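Local coordinates for phage related exonuclease (Haemophilus somnus 129PT, PDB 3K93), which probably hydrolyses DNA as a phage-type exonuclease of the PD-(D/E)XK superfamily, and here carries a sodium ion at its acidic metal site, at residues K107-T112 with W148-A153; Y144-D149 with I194-E199; Q152-F157 with I189-I194; E69-L74 with V158-P163. All blocks are in the same frame, centred on the assembly; numbering follows the deposited sequence.

Interaction 1. Residues K107-T112 with W148-A153; sequences KLIIDT and WDCDQA. With NA (sodium ion), chain B.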
# COMPACT_ATOMS: atom_id res chain seq x y z
N LYS A 107 -36.60 -3.11 -18.03
CA LYS A 107 -36.26 -2.16 -16.95
C LYS A 107 -34.88 -2.51 -16.37
O LYS A 107 -34.70 -2.68 -15.15
CB LYS A 107 -37.36 -2.17 -15.88
CG LYS A 107 -38.76 -1.80 -16.44
CD LYS A 107 -39.27 -0.47 -15.94
CE LYS A 107 -40.22 -0.62 -14.74
NZ LYS A 107 -40.10 0.53 -13.79
N LEU A 108 -33.92 -2.65 -17.28
CA LEU A 108 -32.62 -3.26 -16.98
C LEU A 108 -31.49 -2.41 -17.49
O LEU A 108 -31.54 -1.97 -18.66
CB LEU A 108 -32.52 -4.64 -17.65
CG LEU A 108 -31.19 -5.40 -17.67
CD1 LEU A 108 -30.78 -5.76 -16.26
CD2 LEU A 108 -31.34 -6.67 -18.55
N ILE A 109 -30.47 -2.21 -16.64
CA ILE A 109 -29.17 -1.67 -17.05
C ILE A 109 -28.16 -2.82 -17.10
O ILE A 109 -28.11 -3.65 -16.20
CB ILE A 109 -28.65 -0.62 -16.05
CG1 ILE A 109 -29.59 0.58 -16.00
CG2 ILE A 109 -27.22 -0.16 -16.39
CD1 ILE A 109 -29.51 1.46 -17.27
N ILE A 110 -27.34 -2.85 -18.14
CA ILE A 110 -26.19 -3.73 -18.16
C ILE A 110 -24.96 -2.89 -18.22
O ILE A 110 -24.95 -1.89 -18.92
CB ILE A 110 -26.21 -4.70 -19.33
CG1 ILE A 110 -27.43 -5.60 -19.24
CG2 ILE A 110 -24.95 -5.59 -19.31
CD1 ILE A 110 -27.82 -6.27 -20.60
N ASP A 111 -23.94 -3.30 -17.48
CA ASP A 111 -22.64 -2.68 -17.50
C ASP A 111 -21.54 -3.75 -17.73
O ASP A 111 -21.52 -4.79 -17.05
CB ASP A 111 -22.38 -1.95 -16.17
CG ASP A 111 -21.30 -0.88 -16.31
OD1 ASP A 111 -20.10 -1.25 -16.29
OD2 ASP A 111 -21.62 0.33 -16.48
N THR A 112 -20.65 -3.49 -18.68
CA THR A 112 -19.57 -4.39 -18.99
C THR A 112 -18.28 -3.92 -18.28
O THR A 112 -17.93 -2.73 -18.33
CB THR A 112 -19.31 -4.43 -20.50
OG1 THR A 112 -19.01 -3.10 -20.96
CG2 THR A 112 -20.50 -5.00 -21.26
N TRP A 148 -32.16 6.08 -14.99
CA TRP A 148 -32.86 5.42 -16.11
C TRP A 148 -34.15 4.73 -15.70
O TRP A 148 -34.75 4.05 -16.50
CB TRP A 148 -31.92 4.40 -16.81
CG TRP A 148 -31.24 4.97 -17.98
CD1 TRP A 148 -31.71 4.98 -19.25
CD2 TRP A 148 -29.97 5.63 -18.02
NE1 TRP A 148 -30.82 5.59 -20.08
CE2 TRP A 148 -29.74 6.01 -19.35
CE3 TRP A 148 -29.00 5.94 -17.05
CZ2 TRP A 148 -28.59 6.69 -19.75
CZ3 TRP A 148 -27.86 6.60 -17.45
CH2 TRP A 148 -27.67 6.98 -18.79
N ASP A 149 -34.61 4.96 -14.46
CA ASP A 149 -35.88 4.39 -13.97
C ASP A 149 -35.98 2.89 -14.18
O ASP A 149 -36.96 2.41 -14.72
CB ASP A 149 -37.10 5.08 -14.61
CG ASP A 149 -37.33 6.51 -14.10
OD1 ASP A 149 -37.18 6.79 -12.89
OD2 ASP A 149 -37.69 7.37 -14.93
N CYS A 150 -34.94 2.17 -13.76
CA CYS A 150 -34.86 0.71 -13.92
C CYS A 150 -34.96 0.00 -12.59
O CYS A 150 -34.64 0.55 -11.54
CB CYS A 150 -33.53 0.30 -14.59
SG CYS A 150 -33.43 0.69 -16.36
N ASP A 151 -35.37 -1.25 -12.68
CA ASP A 151 -35.56 -2.13 -11.53
C ASP A 151 -34.39 -3.01 -11.25
O ASP A 151 -34.26 -3.49 -10.13
CB ASP A 151 -36.80 -3.02 -11.73
CG ASP A 151 -38.08 -2.24 -11.66
OD1 ASP A 151 -38.07 -1.13 -11.06
OD2 ASP A 151 -39.09 -2.73 -12.21
N GLN A 152 -33.56 -3.29 -12.25
CA GLN A 152 -32.38 -4.11 -12.03
C GLN A 152 -31.22 -3.72 -12.91
O GLN A 152 -31.39 -3.02 -13.89
CB GLN A 152 -32.70 -5.62 -12.07
CG GLN A 152 -32.91 -6.27 -13.40
CD GLN A 152 -32.58 -7.81 -13.35
OE1 GLN A 152 -31.90 -8.32 -14.23
NE2 GLN A 152 -33.03 -8.51 -12.29
N ALA A 153 -30.03 -4.14 -12.48
CA ALA A 153 -28.77 -3.94 -13.18
C ALA A 153 -28.02 -5.27 -13.15
O ALA A 153 -28.15 -6.04 -12.19
CB ALA A 153 -27.90 -2.84 -12.48
NA NA B . -18.53 -0.41 -18.13
O HOH W 1 -38.65 1.78 -11.33
O HOH W 2 -19.25 1.74 -16.79
O HOH W 3 -17.81 0.25 -20.59
O HOH W 4 -16.49 0.01 -17.10

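Interaction 2. Residues Y144-D149 with I194-E199; sequences YMWLWD and IQRDNE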
# COMPACT_ATOMS: atom_id res chain seq x y z
N TYR A 144 -27.21 4.45 -11.91
CA TYR A 144 -27.80 4.31 -13.24
C TYR A 144 -29.28 3.93 -13.19
O TYR A 144 -30.07 4.38 -14.03
CB TYR A 144 -27.06 3.27 -14.08
CG TYR A 144 -25.61 3.58 -14.44
CD1 TYR A 144 -25.19 4.86 -14.72
CD2 TYR A 144 -24.67 2.56 -14.57
CE1 TYR A 144 -23.90 5.15 -15.06
CE2 TYR A 144 -23.34 2.84 -14.92
CZ TYR A 144 -22.97 4.15 -15.17
OH TYR A 144 -21.68 4.49 -15.51
N MSE A 145 -29.66 3.06 -12.26
CA MSE A 145 -31.06 2.65 -12.17
C MSE A 145 -31.94 3.85 -11.80
O MSE A 145 -33.08 3.96 -12.24
CB MSE A 145 -31.25 1.51 -11.16
CG MSE A 145 -30.78 0.18 -11.67
SE MSE A 145 -31.18 -1.29 -10.49
CE MSE A 145 -29.64 -1.25 -9.27
N TRP A 146 -31.38 4.75 -11.01
CA TRP A 146 -32.07 5.98 -10.62
C TRP A 146 -32.27 6.87 -11.84
O TRP A 146 -33.37 7.26 -12.14
CB TRP A 146 -31.26 6.72 -9.57
CG TRP A 146 -31.93 7.86 -9.00
CD1 TRP A 146 -33.27 8.17 -9.07
CD2 TRP A 146 -31.32 8.87 -8.23
NE1 TRP A 146 -33.51 9.32 -8.39
CE2 TRP A 146 -32.33 9.78 -7.87
CE3 TRP A 146 -30.01 9.11 -7.81
CZ2 TRP A 146 -32.08 10.88 -7.09
CZ3 TRP A 146 -29.76 10.19 -7.05
CH2 TRP A 146 -30.78 11.08 -6.69
N LEU A 147 -31.19 7.10 -12.60
CA LEU A 147 -31.23 7.96 -13.76
C LEU A 147 -32.05 7.41 -14.89
O LEU A 147 -32.59 8.19 -15.67
CB LEU A 147 -29.82 8.26 -14.26
CG LEU A 147 -28.96 9.19 -13.43
CD1 LEU A 147 -27.51 9.11 -13.87
CD2 LEU A 147 -29.46 10.65 -13.54
N TRP A 148 -32.16 6.08 -14.99
CA TRP A 148 -32.86 5.42 -16.11
C TRP A 148 -34.15 4.73 -15.70
O TRP A 148 -34.75 4.05 -16.50
CB TRP A 148 -31.92 4.40 -16.81
CG TRP A 148 -31.24 4.97 -17.98
CD1 TRP A 148 -31.71 4.98 -19.25
CD2 TRP A 148 -29.97 5.63 -18.02
NE1 TRP A 148 -30.82 5.59 -20.08
CE2 TRP A 148 -29.74 6.01 -19.35
CE3 TRP A 148 -29.00 5.94 -17.05
CZ2 TRP A 148 -28.59 6.69 -19.75
CZ3 TRP A 148 -27.86 6.60 -17.45
CH2 TRP A 148 -27.67 6.98 -18.79
N ASP A 149 -34.61 4.96 -14.46
CA ASP A 149 -35.88 4.39 -13.97
C ASP A 149 -35.98 2.89 -14.18
O ASP A 149 -36.96 2.41 -14.72
CB ASP A 149 -37.10 5.08 -14.61
CG ASP A 149 -37.33 6.51 -14.10
OD1 ASP A 149 -37.18 6.79 -12.89
OD2 ASP A 149 -37.69 7.37 -14.93
N ILE A 194 -27.80 -6.82 -9.56
CA ILE A 194 -28.04 -5.88 -8.47
C ILE A 194 -29.51 -5.42 -8.55
O ILE A 194 -29.92 -4.92 -9.59
CB ILE A 194 -27.12 -4.63 -8.60
CG1 ILE A 194 -25.64 -5.02 -8.73
CG2 ILE A 194 -27.31 -3.72 -7.40
CD1 ILE A 194 -25.02 -5.60 -7.45
N GLN A 195 -30.29 -5.62 -7.47
CA GLN A 195 -31.67 -5.16 -7.43
C GLN A 195 -31.68 -3.67 -7.08
O GLN A 195 -30.88 -3.24 -6.28
CB GLN A 195 -32.49 -5.94 -6.38
CG GLN A 195 -32.64 -7.45 -6.62
CD GLN A 195 -33.19 -7.76 -8.00
OE1 GLN A 195 -34.02 -7.01 -8.53
NE2 GLN A 195 -32.73 -8.85 -8.60
N ARG A 196 -32.61 -2.90 -7.66
CA ARG A 196 -32.81 -1.49 -7.29
C ARG A 196 -33.09 -1.44 -5.81
O ARG A 196 -33.81 -2.27 -5.32
CB ARG A 196 -34.02 -0.93 -8.02
CG ARG A 196 -34.33 0.52 -7.69
CD ARG A 196 -35.67 0.92 -8.24
NE ARG A 196 -35.86 2.36 -8.07
CZ ARG A 196 -35.50 3.29 -8.95
NH1 ARG A 196 -34.99 2.99 -10.14
NH2 ARG A 196 -35.72 4.57 -8.65
N ASP A 197 -32.50 -0.51 -5.09
CA ASP A 197 -32.72 -0.42 -3.65
C ASP A 197 -32.91 1.03 -3.34
O ASP A 197 -31.94 1.79 -3.25
CB ASP A 197 -31.52 -1.00 -2.90
CG ASP A 197 -31.62 -0.85 -1.37
OD1 ASP A 197 -32.49 -0.11 -0.86
OD2 ASP A 197 -30.78 -1.48 -0.69
N ASN A 198 -34.19 1.42 -3.19
CA ASN A 198 -34.57 2.83 -2.96
C ASN A 198 -34.00 3.45 -1.70
O ASN A 198 -33.77 4.65 -1.66
CB ASN A 198 -36.11 3.01 -2.99
CG ASN A 198 -36.71 2.69 -4.36
OD1 ASN A 198 -36.11 2.98 -5.40
ND2 ASN A 198 -37.86 2.06 -4.38
N GLU A 199 -33.75 2.64 -0.67
CA GLU A 199 -33.04 3.13 0.52
C GLU A 199 -31.59 3.50 0.19
O GLU A 199 -31.07 4.47 0.71
CB GLU A 199 -33.09 2.13 1.68
CG GLU A 199 -34.46 2.15 2.42
CD GLU A 199 -34.50 1.19 3.61
OE1 GLU A 199 -33.43 0.60 3.94
OE2 GLU A 199 -35.59 1.01 4.20
O HOH W 5 -35.46 6.09 -11.12

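Interaction 3. Residues Q152-F157 with I189-I194; sequences QAQIDF and ITTVII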
# COMPACT_ATOMS: atom_id res chain seq x y z
N GLN A 152 -33.56 -3.29 -12.25
CA GLN A 152 -32.38 -4.11 -12.03
C GLN A 152 -31.22 -3.72 -12.91
O GLN A 152 -31.39 -3.02 -13.89
CB GLN A 152 -32.70 -5.62 -12.07
CG GLN A 152 -32.91 -6.27 -13.40
CD GLN A 152 -32.58 -7.81 -13.35
OE1 GLN A 152 -31.90 -8.32 -14.23
NE2 GLN A 152 -33.03 -8.51 -12.29
N ALA A 153 -30.03 -4.14 -12.48
CA ALA A 153 -28.77 -3.94 -13.18
C ALA A 153 -28.02 -5.27 -13.15
O ALA A 153 -28.15 -6.04 -12.19
CB ALA A 153 -27.90 -2.84 -12.48
N GLN A 154 -27.26 -5.53 -14.20
CA GLN A 154 -26.43 -6.69 -14.26
C GLN A 154 -25.05 -6.26 -14.68
O GLN A 154 -24.89 -5.64 -15.70
CB GLN A 154 -27.04 -7.70 -15.24
CG GLN A 154 -28.38 -8.25 -14.78
CD GLN A 154 -28.94 -9.23 -15.75
OE1 GLN A 154 -28.20 -9.84 -16.50
NE2 GLN A 154 -30.25 -9.38 -15.76
N ILE A 155 -24.05 -6.60 -13.87
CA ILE A 155 -22.67 -6.24 -14.14
C ILE A 155 -22.06 -7.46 -14.79
O ILE A 155 -21.97 -8.51 -14.17
CB ILE A 155 -21.90 -5.91 -12.85
CG1 ILE A 155 -22.56 -4.77 -12.09
CG2 ILE A 155 -20.45 -5.57 -13.15
CD1 ILE A 155 -22.19 -4.74 -10.60
N ASP A 156 -21.69 -7.33 -16.05
CA ASP A 156 -21.02 -8.39 -16.81
C ASP A 156 -19.49 -8.19 -16.74
O ASP A 156 -18.93 -7.34 -17.45
CB ASP A 156 -21.44 -8.33 -18.28
CG ASP A 156 -22.83 -8.94 -18.55
OD1 ASP A 156 -23.48 -9.53 -17.64
OD2 ASP A 156 -23.24 -8.87 -19.72
N PHE A 157 -18.83 -8.93 -15.86
CA PHE A 157 -17.37 -9.00 -15.83
C PHE A 157 -16.98 -9.93 -16.98
O PHE A 157 -17.42 -11.08 -17.01
CB PHE A 157 -16.90 -9.61 -14.52
CG PHE A 157 -17.12 -8.73 -13.35
CD1 PHE A 157 -16.25 -7.69 -13.08
CD2 PHE A 157 -18.18 -8.94 -12.50
CE1 PHE A 157 -16.46 -6.88 -11.99
CE2 PHE A 157 -18.38 -8.12 -11.40
CZ PHE A 157 -17.53 -7.09 -11.16
N ILE A 189 -17.23 -14.88 -18.84
CA ILE A 189 -18.21 -13.86 -18.45
C ILE A 189 -18.79 -14.31 -17.12
O ILE A 189 -19.23 -15.44 -17.01
CB ILE A 189 -19.31 -13.59 -19.56
CG1 ILE A 189 -20.34 -12.58 -19.05
CG2 ILE A 189 -19.97 -14.85 -20.01
CD1 ILE A 189 -21.23 -11.98 -20.14
N THR A 190 -18.76 -13.44 -16.12
CA THR A 190 -19.43 -13.68 -14.86
C THR A 190 -20.29 -12.47 -14.59
O THR A 190 -19.78 -11.34 -14.62
CB THR A 190 -18.46 -13.89 -13.69
OG1 THR A 190 -17.62 -15.01 -13.98
CG2 THR A 190 -19.21 -14.18 -12.36
N THR A 191 -21.58 -12.71 -14.34
CA THR A 191 -22.58 -11.64 -14.20
C THR A 191 -23.04 -11.52 -12.74
O THR A 191 -23.28 -12.53 -12.11
CB THR A 191 -23.81 -11.90 -15.09
OG1 THR A 191 -23.42 -11.85 -16.47
CG2 THR A 191 -24.88 -10.82 -14.86
N VAL A 192 -23.13 -10.29 -12.21
CA VAL A 192 -23.66 -10.05 -10.86
C VAL A 192 -24.94 -9.20 -11.02
O VAL A 192 -24.92 -8.19 -11.69
CB VAL A 192 -22.65 -9.32 -9.97
CG1 VAL A 192 -23.28 -8.92 -8.59
CG2 VAL A 192 -21.39 -10.17 -9.78
N ILE A 193 -26.03 -9.63 -10.42
CA ILE A 193 -27.33 -8.99 -10.57
C ILE A 193 -27.52 -8.10 -9.35
O ILE A 193 -27.39 -8.57 -8.24
CB ILE A 193 -28.49 -10.06 -10.60
CG1 ILE A 193 -28.32 -11.02 -11.77
CG2 ILE A 193 -29.85 -9.39 -10.68
CD1 ILE A 193 -29.21 -12.34 -11.68
N ILE A 194 -27.80 -6.82 -9.56
CA ILE A 194 -28.04 -5.88 -8.47
C ILE A 194 -29.51 -5.42 -8.55
O ILE A 194 -29.92 -4.92 -9.59
CB ILE A 194 -27.12 -4.63 -8.60
CG1 ILE A 194 -25.64 -5.02 -8.73
CG2 ILE A 194 -27.31 -3.72 -7.40
CD1 ILE A 194 -25.02 -5.60 -7.45

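Interaction 4. Residues E69-L74 with V158-P163; sequences EQAIKL and VLFPTP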
# COMPACT_ATOMS: atom_id res chain seq x y z
N GLU A 69 -17.08 -2.48 -27.68
CA GLU A 69 -18.02 -3.04 -28.65
C GLU A 69 -18.14 -4.56 -28.51
O GLU A 69 -19.25 -5.07 -28.38
CB GLU A 69 -17.73 -2.60 -30.12
CG GLU A 69 -16.47 -1.71 -30.36
N GLN A 70 -17.01 -5.26 -28.51
CA GLN A 70 -16.98 -6.70 -28.24
C GLN A 70 -17.66 -7.09 -26.94
O GLN A 70 -18.34 -8.11 -26.89
CB GLN A 70 -15.56 -7.20 -28.14
CG GLN A 70 -14.78 -7.15 -29.42
CD GLN A 70 -13.46 -7.86 -29.29
OE1 GLN A 70 -13.39 -8.98 -28.73
NE2 GLN A 70 -12.39 -7.24 -29.83
N ALA A 71 -17.47 -6.30 -25.88
CA ALA A 71 -18.12 -6.61 -24.60
C ALA A 71 -19.64 -6.57 -24.76
O ALA A 71 -20.33 -7.48 -24.29
CB ALA A 71 -17.67 -5.63 -23.48
N ILE A 72 -20.14 -5.52 -25.41
CA ILE A 72 -21.57 -5.35 -25.58
C ILE A 72 -22.17 -6.46 -26.44
O ILE A 72 -23.25 -6.94 -26.14
CB ILE A 72 -21.91 -3.96 -26.12
CG1 ILE A 72 -21.67 -2.93 -25.01
CG2 ILE A 72 -23.38 -3.89 -26.61
CD1 ILE A 72 -21.76 -1.50 -25.48
N LYS A 73 -21.43 -6.90 -27.46
CA LYS A 73 -21.86 -8.05 -28.26
C LYS A 73 -21.94 -9.30 -27.41
O LYS A 73 -22.90 -10.03 -27.52
CB LYS A 73 -20.97 -8.27 -29.50
CG LYS A 73 -21.37 -7.39 -30.75
N LEU A 74 -20.98 -9.55 -26.54
CA LEU A 74 -21.04 -10.75 -25.68
C LEU A 74 -22.24 -10.65 -24.68
O LEU A 74 -22.94 -11.65 -24.41
CB LEU A 74 -19.73 -10.95 -24.93
CG LEU A 74 -19.60 -12.17 -24.00
CD1 LEU A 74 -19.94 -13.50 -24.72
CD2 LEU A 74 -18.21 -12.26 -23.37
N VAL A 158 -16.15 -9.41 -17.90
CA VAL A 158 -15.76 -10.12 -19.11
C VAL A 158 -14.25 -10.08 -19.32
O VAL A 158 -13.61 -9.01 -19.20
CB VAL A 158 -16.50 -9.55 -20.34
CG1 VAL A 158 -17.98 -9.90 -20.26
CG2 VAL A 158 -16.30 -8.06 -20.44
N LEU A 159 -13.66 -11.24 -19.59
CA LEU A 159 -12.22 -11.39 -19.84
C LEU A 159 -12.00 -11.71 -21.30
O LEU A 159 -12.39 -12.80 -21.78
CB LEU A 159 -11.61 -12.52 -18.99
CG LEU A 159 -10.11 -12.71 -19.20
CD1 LEU A 159 -9.31 -11.43 -18.84
CD2 LEU A 159 -9.55 -13.97 -18.43
N PHE A 160 -11.39 -10.77 -22.01
CA PHE A 160 -10.92 -10.99 -23.35
C PHE A 160 -9.40 -10.93 -23.30
O PHE A 160 -8.84 -10.34 -22.37
CB PHE A 160 -11.39 -9.86 -24.29
CG PHE A 160 -12.89 -9.76 -24.45
CD1 PHE A 160 -13.58 -10.70 -25.19
CD2 PHE A 160 -13.60 -8.71 -23.89
CE1 PHE A 160 -14.95 -10.63 -25.35
CE2 PHE A 160 -15.01 -8.63 -24.07
CZ PHE A 160 -15.67 -9.59 -24.80
N PRO A 161 -8.75 -11.45 -24.33
CA PRO A 161 -7.30 -11.22 -24.44
C PRO A 161 -6.97 -9.75 -24.50
O PRO A 161 -7.74 -8.97 -25.06
CB PRO A 161 -6.93 -11.87 -25.77
CG PRO A 161 -8.06 -12.65 -26.18
CD PRO A 161 -9.28 -12.19 -25.47
N THR A 162 -5.83 -9.37 -23.93
CA THR A 162 -5.41 -7.98 -23.94
C THR A 162 -4.91 -7.63 -25.34
O THR A 162 -4.10 -8.35 -25.87
CB THR A 162 -4.32 -7.74 -22.86
OG1 THR A 162 -4.88 -8.00 -21.57
CG2 THR A 162 -3.79 -6.30 -22.88
N PRO A 163 -5.42 -6.55 -25.94
CA PRO A 163 -4.93 -6.11 -27.26
C PRO A 163 -3.43 -5.85 -27.23
O PRO A 163 -2.94 -5.27 -26.27
CB PRO A 163 -5.68 -4.80 -27.51
CG PRO A 163 -6.79 -4.74 -26.54
CD PRO A 163 -6.52 -5.70 -25.44

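Interaction 1. Residues K107-T112 with W148-A153
Lys107 O is gripped by two successive N-H groups where the chain passes from loop into strand 152-158: Asp151 N at 2.9 Å, tilted 31° out of the carbonyl plane, and Gln152 N nearly along the C=O axis. The Lys107 chain, bent beyond CG, brings NZ beside Asp151 OD2 at 3.8 Å, a long salt bridge; a water also links NZ, weakly, to Asp151 OD1. Leu108 adds a carbon-donor contact from CA to Gln152 O. Its CD1 lies against the Gln152 chain, 3.5 Å from OE1, an oxygen whose bond from Gln154 NE2 is doubtfully short. Here the two strands run parallel, side by side in the middle of the four-stranded sheet, consistent with the core of a PD-(D/E)XK nuclease. Ile109 N continues the ladder to Gln152 O at 3.0 Å. On the other face from Leu108, Ile109 reaches Cys150 SG through CG1, while CD1 comes within 3.8 Å of Trp148 CB, the two side chains crossing at about a right angle. Further along, Asp111 and Thr112 leave the partner segment and hold the sodium ion together with Asp100 and three waters, Asp111 OD1 lying 2.6 Å from the metal and Thr112 contributing its carbonyl oxygen.

Interaction 2. Residues Y144-D149 with I194-E199
Met145, a selenomethionine in this crystal, and Arg196 meet by packing and by a polar grip, joining the last turns of helix 137-148 to the turn that follows strand 189-195. In the apolar part, the selenium rests on the backbone of Arg196, 3.6 Å from its CA. A bend at the last torsion (chi3 -86°) turns Met145 CE toward the end of the strand, where it lies 3.9 Å from Ile194 CG2 and also close to Ile194 O.

The polar part belongs to the guanidinium. With CG anti to the backbone N (chi1 179°) and the chain extended as far as NE, Arg196 spans to the helix end. NH1 makes a weak bond to Met145 O, 3.0 Å long and bent to 133°, and hydrogen-bonds also to Cys150 O just past the helix. NH2 donates to a water at 2.9 Å that sits in the guanidinium plane and is close to Trp146 O and Asp149 OD1, Asp149 being the residue that leaves the helix in a Schellman motif. On its other flank, NE reaches a lone pair of Asn198 OD1 at 2.8 Å, which would help fix the rotation of the group.

Asp197, the N-cap of helix 198-221, weakly accepts from Glu199 N through OD1. That helix also packs on Trp146 through Ile201, Ile204 and Lys205, while Gln142, a turn earlier on helix 137-148, bonds to Gln195 O and Asp197 N, so the helix end, the edge strand and the long C-terminal helix are tied together.

Interaction 3. Residues Q152-F157 with I189-I194
Phe157 turns the rim of its ring to the neighbouring strand: CE2 lies 4.0 Å from Val192 CG2, and Thr190 O sits near the ring plane by CD2. One ring face is covered from within its own strand by Ile155 CG2, off centre toward the rim. Ile155 sends CD1 the other way, to 3.9 Å from Ile194 CG1, and CB of Ala153 faces CB of Ile194 at the end of this row.

Beneath the side chains runs a regular antiparallel ladder. Ala153 with Ile194, Ile155 with Val192 and Phe157 with Thr190 are the hydrogen-bonded pairs, each with two N-H...O bonds, as between Ile155 N and Val192 O at 2.8 Å. Gln154 with Ile193 and Asp156 with Thr191 are the non-hydrogen-bonded pairs, and their side chains take the opposite face.

On that face Asp156 and Thr191 lie side by side. Thr191 OG1 donates to Asp156 OD1 at 2.6 Å, coming from above the carboxylate plane, 43° out of it. Ile189 CD1 packs 3.7 Å from Asp156 OD2. Gln154 runs alongside Ile193, and its CB touches Thr191 CG2 at 3.8 Å.

The two faces differ in chemistry. The Ile155, Phe157 and Val192 side is mostly apolar, Thr190 apart, whose OG1 bonds to Pro122 O and Phe123 O, and is covered by helices 125-135 and 137-148. The other side holds a buried carboxylate, Asp156, whose OD2 makes a salt bridge to Arg79 and a hydrogen bond with Ser75, while Thr191 donates to OD1. The arginine and these hydroxyls would be expected to stabilise a negative charge there.

Interaction 4. Residues E69-L74 with V158-P163
Phe160 pushes its ring against helix 68-79, meeting it chiefly with the rim furthest from its own backbone. CE2 comes to 3.7 Å from Ala71 CA, which lies near the ring plane at the edge, and CZ is equally close to Gln70 O. Over one face hangs the Gln70 amide: OE1 stands 3.9 Å above the plane, off centre toward the rim, with amide and ring planes 63° apart. Leu74 slides past the ring in the opposite sense, with CD2 4.0 Å from Phe160 CZ; chi1 (-178°) puts its CG anti to the backbone N. The same CD2 lies near Val158 CG1, a contact that is less certain because the valine has two conformers.

Packing alone joins one flank of the helix, Gln70, Ala71 and Leu74, to the chain where strand 152-158 runs out into a loop. In the fold, helix 68-79 lies across the face of the central sheet that carries Thr112, and Ala71 touches Thr112 and Cys114 of strand 108-114; its side chain is about 8 Å from the sodium ion.

Further out, backbone bonds to Lys113 and Ser115 keep Val158 in the sheet. The loop beyond is pinned by Arg188, which bonds to Leu159, and by Lys63 of helix 59-66, whose NZ reaches both Phe160 O and Thr162 OG1.

How the interactions relate
Following the chain, helix segment 69-74 comes first and waits until 158-163 returns to close interaction 4. Within that long loop lies interaction 1, where 107-112 pairs with 148-153 after two helices have intervened. Interaction 2 opens on 144-149, sharing Trp148 and Asp149 with interaction 1, and closes only at 194-199; interaction 3 lies within that span, sharing Ile194 with its closing segment. Both 2 and 3 cross interaction 4. Strand 152-158 links the set: interactions 1 and 3 bind its two edges, so strands 108-114, 152-158 and 189-195 form one sheet. Interaction 4 lays helix 68-79 on that sheet, and interaction 2 anchors helix 137-148 to its far strand.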